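PDB 6HC6: aminopeptidase YwaD from Bacillus subtilis, which uses two zinc ions to hydrolyse peptides from the amino end, releasing N-terminal residues such as arginine, lysine and leucine. Local coordinates for residues L322-L335 and E408-V422. Numbering follows the deposited sequence. Where two conformers were deposited one is given.
Sequences LDMVGTSWEKASEL and EHISKERLQQAGDLV. With ZN (zinc ion), chain D.
T327 and I410 form a single beta bridge, S411 N donating to G326 O (2.8 Å) and S328 N to H409 O (2.9 Å), where the loop after strand 316-322 of the M28 peptidase domain meets the start of helix 412-430. S411 is the N-cap: chi1 of 158° turns OG away from the residue's own backbone N, and it accepts from R414 N. R414, in the first turn of the helix, bends at chi2 (-96°) and carries its guanidinium into the type I turn W329-A332. R414 NH1 donates to W329 O in the guanidinium plane and nearly straight (2.8 Å, 169°) and, less straight, to T327 O, which is tilted from that plane; NH2 bonds to E330 O. Three carbonyls thus fix the group's rotation, while A332 N meets W329 O from the carbonyl face opposite NH1. Against bare G326 CA rests L415 CD2 (3.8 Å). Farther along the helix A418 CB packs on V325 CB, and L335 CD2 meets L421 CD1. At the start of the loop, D323 grips one zinc through both carboxylate oxygens, with H250 and D262 completing the protein ligands. Over the centre of one R414 guanidinium face sits A332 O, 3.0 Å from R414 CZ.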
# COMPACT_ATOMS: atom_id res chain seq x y z
N LEU A 322 -9.74 0.02 4.97
CA LEU A 322 -8.98 0.08 6.22
C LEU A 322 -7.49 -0.06 5.92
O LEU A 322 -7.06 -1.11 5.43
CB LEU A 322 -9.42 -1.04 7.16
CG LEU A 322 -10.95 -1.12 7.27
CD1 LEU A 322 -11.39 -2.36 8.02
CD2 LEU A 322 -11.44 0.13 7.97
N ASP A 323 -6.70 0.97 6.21
CA ASP A 323 -5.27 0.92 5.90
C ASP A 323 -4.53 1.74 6.96
O ASP A 323 -4.58 2.97 6.92
CB ASP A 323 -5.00 1.46 4.48
CG ASP A 323 -3.57 1.21 3.99
OD1 ASP A 323 -2.72 0.78 4.76
OD2 ASP A 323 -3.29 1.46 2.79
N MET A 324 -3.88 1.04 7.86
CA MET A 324 -3.09 1.59 8.96
C MET A 324 -3.98 2.02 10.11
O MET A 324 -4.10 3.16 10.39
CB MET A 324 -2.14 2.69 8.46
CG MET A 324 -0.98 2.16 7.68
SD MET A 324 0.10 3.32 6.86
CE MET A 324 0.75 4.20 8.26
N VAL A 325 -4.51 1.04 10.78
CA VAL A 325 -5.48 1.33 11.81
C VAL A 325 -5.06 0.78 13.17
O VAL A 325 -5.88 0.63 14.05
CB VAL A 325 -6.88 0.81 11.42
CG1 VAL A 325 -7.47 1.66 10.29
CG2 VAL A 325 -6.80 -0.67 11.02
N GLY A 326 -3.77 0.51 13.37
CA GLY A 326 -3.38 -0.02 14.67
C GLY A 326 -2.08 0.46 15.29
O GLY A 326 -1.56 -0.21 16.19
N THR A 327 -1.54 1.59 14.86
CA THR A 327 -0.22 1.95 15.36
C THR A 327 -0.28 2.26 16.85
O THR A 327 -1.28 2.78 17.35
CB THR A 327 0.37 3.15 14.62
OG1 THR A 327 1.72 3.35 15.05
CG2 THR A 327 -0.41 4.42 14.93
N SER A 328 0.78 1.88 17.56
CA SER A 328 0.96 2.28 18.95
C SER A 328 1.56 3.66 19.09
O SER A 328 1.63 4.18 20.21
CB SER A 328 1.87 1.30 19.70
OG SER A 328 3.16 1.28 19.10
N TRP A 329 2.00 4.27 17.98
CA TRP A 329 2.67 5.57 18.03
C TRP A 329 1.82 6.55 18.81
O TRP A 329 0.68 6.83 18.44
CB TRP A 329 2.90 6.09 16.61
CG TRP A 329 3.78 7.33 16.54
CD1 TRP A 329 4.97 7.54 17.19
CD2 TRP A 329 3.53 8.52 15.78
NE1 TRP A 329 5.47 8.78 16.88
CE2 TRP A 329 4.61 9.40 16.01
CE3 TRP A 329 2.51 8.91 14.90
CZ2 TRP A 329 4.68 10.66 15.41
CZ3 TRP A 329 2.58 10.18 14.32
CH2 TRP A 329 3.67 11.03 14.57
N GLU A 330 2.37 7.07 19.90
CA GLU A 330 1.54 7.80 20.85
C GLU A 330 0.87 9.00 20.22
O GLU A 330 -0.28 9.31 20.55
CB GLU A 330 2.38 8.21 22.06
CG GLU A 330 2.53 7.10 23.09
CD GLU A 330 2.59 7.62 24.51
OE1 GLU A 330 3.15 8.72 24.72
OE2 GLU A 330 2.05 6.94 25.42
N LYS A 331 1.53 9.67 19.27
CA LYS A 331 0.96 10.89 18.70
C LYS A 331 -0.23 10.65 17.77
O LYS A 331 -0.96 11.60 17.48
CB LYS A 331 2.04 11.65 17.96
CG LYS A 331 3.08 12.19 18.94
CD LYS A 331 4.26 12.83 18.25
CE LYS A 331 3.84 14.05 17.47
NZ LYS A 331 4.64 15.25 17.87
N ALA A 332 -0.43 9.42 17.29
CA ALA A 332 -1.42 9.17 16.23
C ALA A 332 -2.79 8.90 16.85
O ALA A 332 -3.37 7.81 16.74
CB ALA A 332 -0.98 8.01 15.34
N SER A 333 -3.33 9.95 17.47
CA SER A 333 -4.53 9.88 18.29
C SER A 333 -5.81 10.18 17.52
O SER A 333 -6.90 10.03 18.09
CB SER A 333 -4.40 10.87 19.45
OG SER A 333 -4.47 12.19 18.97
N GLU A 334 -5.71 10.60 16.26
CA GLU A 334 -6.87 11.01 15.47
C GLU A 334 -7.13 9.97 14.39
O GLU A 334 -6.21 9.55 13.70
CB GLU A 334 -6.63 12.39 14.84
CG GLU A 334 -7.85 13.02 14.21
CD GLU A 334 -8.79 13.66 15.25
OE1 GLU A 334 -9.85 14.19 14.84
OE2 GLU A 334 -8.46 13.66 16.45
N LEU A 335 -8.39 9.56 14.25
CA LEU A 335 -8.76 8.61 13.21
C LEU A 335 -9.29 9.41 12.03
O LEU A 335 -10.33 10.05 12.12
CB LEU A 335 -9.79 7.60 13.72
CG LEU A 335 -10.15 6.51 12.70
CD1 LEU A 335 -8.94 5.61 12.37
CD2 LEU A 335 -11.32 5.67 13.19
N GLU A 408 5.47 -5.16 17.58
CA GLU A 408 5.86 -4.41 18.76
C GLU A 408 5.25 -3.02 18.76
O GLU A 408 5.03 -2.44 19.83
CB GLU A 408 7.41 -4.34 18.83
CG GLU A 408 7.95 -3.25 19.72
CD GLU A 408 9.46 -3.30 19.87
OE1 GLU A 408 9.96 -2.89 20.94
OE2 GLU A 408 10.15 -3.74 18.92
N HIS A 409 4.94 -2.47 17.59
CA HIS A 409 4.42 -1.12 17.49
C HIS A 409 2.94 -1.11 17.12
O HIS A 409 2.47 -0.19 16.45
CB HIS A 409 5.24 -0.31 16.48
CG HIS A 409 6.64 -0.03 16.95
ND1 HIS A 409 7.75 -0.33 16.20
CD2 HIS A 409 7.10 0.49 18.12
CE1 HIS A 409 8.84 0.00 16.87
NE2 HIS A 409 8.47 0.51 18.04
N ILE A 410 2.22 -2.13 17.54
CA ILE A 410 0.78 -2.24 17.33
C ILE A 410 0.12 -2.08 18.69
O ILE A 410 0.58 -2.65 19.68
CB ILE A 410 0.40 -3.59 16.69
CG1 ILE A 410 0.81 -3.61 15.22
CG2 ILE A 410 -1.11 -3.87 16.82
CD1 ILE A 410 0.01 -2.67 14.34
N SER A 411 -0.95 -1.28 18.74
CA SER A 411 -1.72 -1.07 19.96
C SER A 411 -3.07 -1.77 19.84
O SER A 411 -3.84 -1.49 18.91
CB SER A 411 -1.94 0.42 20.22
OG SER A 411 -3.06 0.63 21.05
N LYS A 412 -3.37 -2.67 20.78
CA LYS A 412 -4.70 -3.27 20.81
C LYS A 412 -5.78 -2.22 21.07
O LYS A 412 -6.91 -2.35 20.59
CB LYS A 412 -4.77 -4.36 21.88
CG LYS A 412 -4.39 -5.75 21.39
CD LYS A 412 -4.03 -6.67 22.55
CE LYS A 412 -5.27 -7.22 23.24
NZ LYS A 412 -4.90 -8.10 24.38
N GLU A 413 -5.46 -1.19 21.86
CA GLU A 413 -6.45 -0.15 22.13
C GLU A 413 -6.79 0.61 20.86
O GLU A 413 -7.95 0.99 20.65
CB GLU A 413 -5.94 0.81 23.20
CG GLU A 413 -5.85 0.23 24.59
CD GLU A 413 -4.90 1.02 25.47
OE1 GLU A 413 -3.77 0.53 25.72
OE2 GLU A 413 -5.28 2.12 25.90
N ARG A 414 -5.79 0.85 20.00
CA ARG A 414 -6.04 1.52 18.73
C ARG A 414 -6.80 0.62 17.77
O ARG A 414 -7.72 1.08 17.09
CB ARG A 414 -4.72 1.97 18.10
CG ARG A 414 -4.05 3.11 18.89
CD ARG A 414 -4.41 4.46 18.30
NE ARG A 414 -3.96 5.59 19.11
CZ ARG A 414 -2.72 6.06 19.12
NH1 ARG A 414 -1.78 5.50 18.37
NH2 ARG A 414 -2.41 7.11 19.87
N LEU A 415 -6.43 -0.67 17.69
CA LEU A 415 -7.22 -1.62 16.91
C LEU A 415 -8.66 -1.65 17.39
O LEU A 415 -9.60 -1.67 16.58
CB LEU A 415 -6.62 -3.02 17.02
CG LEU A 415 -5.29 -3.25 16.31
CD1 LEU A 415 -4.72 -4.60 16.71
CD2 LEU A 415 -5.47 -3.14 14.80
N GLN A 416 -8.86 -1.65 18.71
CA GLN A 416 -10.20 -1.74 19.27
C GLN A 416 -11.03 -0.51 18.92
O GLN A 416 -12.19 -0.63 18.51
CB GLN A 416 -10.12 -1.93 20.78
CG GLN A 416 -11.46 -2.12 21.45
CD GLN A 416 -12.05 -3.46 21.10
OE1 GLN A 416 -11.38 -4.49 21.20
NE2 GLN A 416 -13.31 -3.46 20.67
N GLN A 417 -10.45 0.68 19.08
CA GLN A 417 -11.22 1.89 18.82
C GLN A 417 -11.52 2.05 17.34
O GLN A 417 -12.64 2.40 16.96
CB GLN A 417 -10.45 3.11 19.35
CG GLN A 417 -11.13 4.46 19.07
CD GLN A 417 -12.50 4.60 19.73
OE1 GLN A 417 -13.54 4.29 19.14
NE2 GLN A 417 -12.52 5.10 20.97
N ALA A 418 -10.53 1.79 16.48
CA ALA A 418 -10.78 1.80 15.04
C ALA A 418 -11.79 0.73 14.67
O ALA A 418 -12.73 0.98 13.91
CB ALA A 418 -9.47 1.60 14.27
N GLY A 419 -11.61 -0.49 15.19
CA GLY A 419 -12.55 -1.56 14.90
C GLY A 419 -13.97 -1.24 15.32
O GLY A 419 -14.92 -1.47 14.57
N ASP A 420 -14.13 -0.70 16.53
CA ASP A 420 -15.47 -0.36 17.00
C ASP A 420 -16.09 0.75 16.15
O ASP A 420 -17.28 0.71 15.84
CB ASP A 420 -15.43 0.06 18.47
CG ASP A 420 -15.28 -1.12 19.41
OD1 ASP A 420 -15.77 -2.22 19.06
OD2 ASP A 420 -14.69 -0.95 20.50
N LEU A 421 -15.28 1.72 15.72
CA LEU A 421 -15.82 2.82 14.93
C LEU A 421 -16.26 2.35 13.55
O LEU A 421 -17.39 2.62 13.12
CB LEU A 421 -14.80 3.96 14.82
CG LEU A 421 -15.18 5.25 14.08
CD1 LEU A 421 -15.09 5.11 12.54
CD2 LEU A 421 -16.56 5.73 14.49
N VAL A 422 -15.38 1.66 12.82
CA VAL A 422 -15.73 1.27 11.46
C VAL A 422 -16.78 0.16 11.48
O VAL A 422 -17.62 0.08 10.56
CB VAL A 422 -14.47 0.85 10.68
CG1 VAL A 422 -14.81 0.61 9.22
CG2 VAL A 422 -13.37 1.91 10.81
ZN ZN D . -1.24 0.78 3.27
O HOH W 1 2.98 1.42 13.78
O HOH W 2 -0.83 2.73 3.42
O HOH W 3 0.11 1.07 1.73